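Local coordinates for protein CRISPR-associated endonuclease Cas1 (Thermotoga maritima, PDB 4XTK) that probably acts as a metal-dependent double-stranded DNA endonuclease in CRISPR adaptive immunity, working as a homodimer that assembles with Cas2, at residues V51-N54 against K55-E59. Residues are numbered along the deposited sequence; the frame is centred on the assembly and turned at random.
Sequences VDLN and KRFLE
Asn54, the last residue of strand 51-54, brings its side-chain OD1 to the first turn of the helix, where it accepts from Phe57 N at 3.1 Å. A chi1 of 51° sets CG between the backbone N and the carbonyl carbon, and this turns OD1 toward the amide of Phe57. The bond is moderately bent, 147° at the hydrogen, with the donor tilted 27° out of the carbonyl plane. Asn54 is the N-cap residue, and this is its capping bond, placed where the chain turns sharply from strand to helix. The backbone O of Asn54 also receives Leu58 N, a weak bond of 3.3 Å that begins the helical pattern. On the buried side Leu53 stands crosswise to both Phe57 and Leu58. Its CB meets the ring obliquely, 4.0 Å from Phe57 CD2. Leu53 CD1 lies 3.9 Å from Leu58 CG. Leu19 of the neighbouring strand touches both Leu53 and Phe57. Strand 51-54 is an outermost strand of its sheet within this chain, but Asp52, Leu53 and Asn54 pair antiparallel with a strand of the second subunit, carrying the sheet over the dimer interface. Lys55 NZ crosses too, hydrogen-bonding to Gly49 O and Phe71 O of the second subunit.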
loop_
_atom_site.group_PDB
_atom_site.type_symbol
_atom_site.label_atom_id
_atom_site.label_comp_id
_atom_site.label_asym_id
_atom_site.label_seq_id
_atom_site.Cartn_x
_atom_site.Cartn_y
_atom_site.Cartn_z
ATOM N N VAL E 51 5.190 4.778 19.715
ATOM C CA VAL E 51 6.599 4.410 19.775
ATOM C C VAL E 51 7.530 5.515 19.295
ATOM O O VAL E 51 7.182 6.307 18.421
ATOM C CB VAL E 51 6.892 3.139 18.944
ATOM C CG1 VAL E 51 6.155 1.943 19.520
ATOM C CG2 VAL E 51 6.532 3.353 17.483
ATOM N N ASP E 52 8.716 5.563 19.894
ATOM C CA ASP E 52 9.809 6.384 19.387
ATOM C C ASP E 52 10.819 5.485 18.688
ATOM O O ASP E 52 11.055 4.356 19.117
ATOM C CB ASP E 52 10.494 7.169 20.513
ATOM C CG ASP E 52 9.551 8.108 21.230
ATOM O OD1 ASP E 52 8.428 8.321 20.727
ATOM O OD2 ASP E 52 9.936 8.642 22.292
ATOM N N LEU E 53 11.405 5.983 17.609
ATOM C CA LEU E 53 12.480 5.273 16.929
ATOM C C LEU E 53 13.360 6.265 16.180
ATOM O O LEU E 53 12.973 7.412 15.966
ATOM C CB LEU E 53 11.921 4.203 15.979
ATOM C CG LEU E 53 10.877 4.545 14.906
ATOM C CD1 LEU E 53 11.534 5.003 13.616
ATOM C CD2 LEU E 53 9.981 3.345 14.633
ATOM N N ASN E 54 14.558 5.830 15.809
ATOM C CA ASN E 54 15.428 6.651 14.981
ATOM C C ASN E 54 15.794 5.950 13.678
ATOM O O ASN E 54 15.345 4.833 13.414
ATOM C CB ASN E 54 16.692 7.050 15.746
ATOM C CG ASN E 54 17.397 5.872 16.385
ATOM O OD1 ASN E 54 17.215 4.722 15.988
ATOM N ND2 ASN E 54 18.210 6.159 17.392
ATOM N N LYS E 55 16.601 6.614 12.862
ATOM C CA LYS E 55 16.971 6.072 11.564
ATOM C C LYS E 55 17.856 4.832 11.701
ATOM O O LYS E 55 17.807 3.935 10.860
ATOM C CB LYS E 55 17.676 7.138 10.726
ATOM C CG LYS E 55 17.936 6.711 9.298
ATOM C CD LYS E 55 18.606 7.811 8.507
ATOM C CE LYS E 55 20.092 7.854 8.791
ATOM N NZ LYS E 55 20.736 8.929 7.992
ATOM N N ARG E 56 18.653 4.778 12.765
ATOM C CA ARG E 56 19.542 3.640 12.991
ATOM C C ARG E 56 18.747 2.354 13.206
ATOM O O ARG E 56 19.171 1.274 12.797
ATOM C CB ARG E 56 20.464 3.893 14.185
ATOM C CG ARG E 56 21.344 2.699 14.529
ATOM C CD ARG E 56 22.160 2.924 15.797
ATOM N NE ARG E 56 23.597 2.938 15.528
ATOM C CZ ARG E 56 24.371 1.857 15.532
ATOM N NH1 ARG E 56 23.849 0.667 15.791
ATOM N NH2 ARG E 56 25.671 1.966 15.278
ATOM N N PHE E 57 17.587 2.480 13.841
ATOM C CA PHE E 57 16.686 1.349 14.024
ATOM C C PHE E 57 16.077 0.914 12.692
ATOM O O PHE E 57 15.944 -0.281 12.425
ATOM C CB PHE E 57 15.581 1.697 15.018
ATOM C CG PHE E 57 14.516 0.647 15.130
ATOM C CD1 PHE E 57 14.719 -0.489 15.898
ATOM C CD2 PHE E 57 13.309 0.795 14.468
ATOM C CE1 PHE E 57 13.733 -1.458 16.001
ATOM C CE2 PHE E 57 12.322 -0.170 14.569
ATOM C CZ PHE E 57 12.533 -1.297 15.335
ATOM N N LEU E 58 15.701 1.889 11.866
ATOM C CA LEU E 58 15.180 1.603 10.532
ATOM C C LEU E 58 16.258 0.951 9.666
ATOM O O LEU E 58 15.973 0.048 8.876
ATOM C CB LEU E 58 14.659 2.879 9.863
ATOM C CG LEU E 58 13.417 3.517 10.494
ATOM C CD1 LEU E 58 12.913 4.703 9.669
ATOM C CD2 LEU E 58 12.322 2.482 10.682
ATOM N N GLU E 59 17.496 1.408 9.823
ATOM C CA GLU E 59 18.625 0.804 9.125
ATOM C C GLU E 59 18.782 -0.660 9.519
ATOM O O GLU E 59 19.152 -1.495 8.695
ATOM C CB GLU E 59 19.919 1.568 9.415
ATOM C CG GLU E 59 19.980 2.939 8.765
ATOM C CD GLU E 59 21.234 3.713 9.131
ATOM O OE1 GLU E 59 22.105 3.150 9.829
ATOM O OE2 GLU E 59 21.345 4.888 8.722
#